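Local atomic coordinates of UPF0147 protein MMP1188 (PDB entry 2QZG), a protein that is of unknown function but belongs to the archaeal UPF0147 family and folds into a small all-helical domain. Residues S21-I26 against A38-A43. Residues are numbered along the deposited sequence; the frame is centred on the assembly and turned at random.
Sequences SMLEEI and AAADNA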
loop_
_atom_site.group_PDB
_atom_site.type_symbol
_atom_site.label_atom_id
_atom_site.label_comp_id
_atom_site.label_asym_id
_atom_site.label_seq_id
_atom_site.Cartn_x
_atom_site.Cartn_y
_atom_site.Cartn_z
ATOM N N SER C 21 6.837 -5.756 8.643
ATOM C CA SER C 21 8.058 -5.716 7.866
ATOM C C SER C 21 8.288 -4.332 7.229
ATOM O O SER C 21 9.400 -3.798 7.263
ATOM C CB SER C 21 7.996 -6.802 6.798
ATOM O OG SER C 21 8.629 -6.374 5.609
HETATM N N MSE C 22 7.240 -3.751 6.651
HETATM C CA MSE C 22 7.365 -2.423 6.054
HETATM C C MSE C 22 7.682 -1.370 7.108
HETATM O O MSE C 22 8.519 -0.497 6.887
HETATM C CB MSE C 22 6.113 -2.049 5.271
HETATM C CG MSE C 22 6.083 -2.596 3.886
HETATM SE SE MSE C 22 4.315 -2.209 3.123
HETATM C CE MSE C 22 3.351 -3.584 4.036
ATOM N N LEU C 23 7.022 -1.472 8.261
ATOM C CA LEU C 23 7.321 -0.610 9.403
ATOM C C LEU C 23 8.761 -0.769 9.889
ATOM O O LEU C 23 9.432 0.215 10.201
ATOM C CB LEU C 23 6.320 -0.859 10.537
ATOM C CG LEU C 23 4.934 -0.224 10.354
ATOM C CD1 LEU C 23 3.937 -0.801 11.360
ATOM C CD2 LEU C 23 5.020 1.280 10.482
ATOM N N GLU C 24 9.242 -2.002 9.947
ATOM C CA GLU C 24 10.621 -2.268 10.385
ATOM C C GLU C 24 11.658 -1.635 9.465
ATOM O O GLU C 24 12.746 -1.258 9.916
ATOM C CB GLU C 24 10.861 -3.771 10.550
ATOM C CG GLU C 24 12.146 -4.163 11.316
ATOM C CD GLU C 24 12.311 -3.463 12.672
ATOM O OE1 GLU C 24 11.309 -3.328 13.423
ATOM O OE2 GLU C 24 13.446 -3.038 12.987
ATOM N N GLU C 25 11.309 -1.509 8.188
ATOM C CA GLU C 25 12.161 -0.874 7.187
ATOM C C GLU C 25 12.466 0.583 7.564
ATOM O O GLU C 25 13.625 1.004 7.560
ATOM C CB GLU C 25 11.512 -0.974 5.798
ATOM C CG GLU C 25 12.448 -0.684 4.615
ATOM C CD GLU C 25 11.811 -1.020 3.260
ATOM O OE1 GLU C 25 10.602 -1.335 3.222
ATOM O OE2 GLU C 25 12.522 -0.974 2.232
ATOM N N ILE C 26 11.426 1.338 7.911
ATOM C CA ILE C 26 11.569 2.720 8.398
ATOM C C ILE C 26 12.329 2.788 9.730
ATOM O O ILE C 26 13.137 3.701 9.949
ATOM C CB ILE C 26 10.196 3.355 8.632
ATOM C CG1 ILE C 26 9.365 3.374 7.319
ATOM C CG2 ILE C 26 10.347 4.736 9.270
ATOM C CD1 ILE C 26 7.917 3.834 7.519
ATOM N N ALA C 38 10.972 6.138 15.713
ATOM C CA ALA C 38 10.319 5.687 16.956
ATOM C C ALA C 38 8.802 5.542 16.778
ATOM O O ALA C 38 8.211 4.572 17.267
ATOM C CB ALA C 38 10.645 6.607 18.124
ATOM N N ALA C 39 8.187 6.483 16.054
ATOM C CA ALA C 39 6.762 6.414 15.714
ATOM C C ALA C 39 6.399 5.156 14.919
ATOM O O ALA C 39 5.334 4.562 15.135
ATOM C CB ALA C 39 6.317 7.657 14.953
ATOM N N ALA C 40 7.280 4.758 14.011
ATOM C CA ALA C 40 7.076 3.557 13.215
ATOM C C ALA C 40 7.259 2.274 14.059
ATOM O O ALA C 40 6.678 1.221 13.770
ATOM C CB ALA C 40 8.011 3.560 12.026
ATOM N N ASP C 41 8.055 2.368 15.112
ATOM C CA ASP C 41 8.195 1.234 16.019
ATOM C C ASP C 41 6.991 1.153 16.948
ATOM O O ASP C 41 6.455 0.069 17.214
ATOM C CB ASP C 41 9.511 1.302 16.777
ATOM C CG ASP C 41 10.074 -0.069 17.026
ATOM O OD1 ASP C 41 9.808 -0.958 16.180
ATOM O OD2 ASP C 41 10.744 -0.277 18.063
ATOM N N ASN C 42 6.528 2.321 17.373
ATOM C CA ASN C 42 5.311 2.437 18.162
ATOM C C ASN C 42 4.098 1.848 17.448
ATOM O O ASN C 42 3.287 1.117 18.042
ATOM C CB ASN C 42 5.086 3.900 18.525
ATOM C CG ASN C 42 6.140 4.427 19.492
ATOM O OD1 ASN C 42 6.866 3.649 20.115
ATOM N ND2 ASN C 42 6.228 5.743 19.617
ATOM N N ALA C 43 3.990 2.156 16.158
ATOM C CA ALA C 43 2.901 1.644 15.325
ATOM C C ALA C 43 2.998 0.124 15.195
ATOM O O ALA C 43 1.994 -0.602 15.315
ATOM C CB ALA C 43 2.956 2.294 13.958
#
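Leu-23 lays its forked end over the backbone and methyl groups of Ala-40 and Ala-43, one helical turn apart. Its CG lies beside the backbone N, anti to the carbonyl carbon, and chi2 (167°) turns the fork. CD2 sits between the alanines, 3.7 Å from Ala-40 O, 4.1 Å from Ala-40 CB and 4.2 Å from Ala-43 CB, while CD1 packs on the C and CB of Ala-43. A turn further along helix 12-27, Ile-26 brings its CG2 branch, anti to the backbone N, against the CB of Ala-40 at 3.8 Å. That single methyl is thus met by branched side chains from two successive turns. Alanine suits both positions because a one-carbon side chain lets the axes of segments 21-26 and 38-43 approach to 8.5 Å, and the larger partners fill the interface from the other side. An alanine in place of Leu-23 would remove both methyls that touch Ala-40 and Ala-43 and would probably loosen this pairing, along with the packing on Leu-65 of helix 54-68.

At the partly exposed margin, Glu-24 bends at chi2 and runs beside Asp-41, pointing the same way, OE1 to OD1 3.9 Å, the carboxylate planes 75° apart. No hydrogen bond joins these like charges; Lys-44 forms a salt bridge with Glu-24 OE1, but Glu-28 crowds OE2, so the lysine probably offsets only part of the acidic cluster. Ile-26 also packs on Ile-82 and Ile-85 of helix 76-90, so the contact opens onto a shared apolar core. The segments run antiparallel at 159° within consecutive helices 12-27 and 34-46, whose small-to-large apolar packing forms a helical hairpin, here the first half of a compact four-helix bundle.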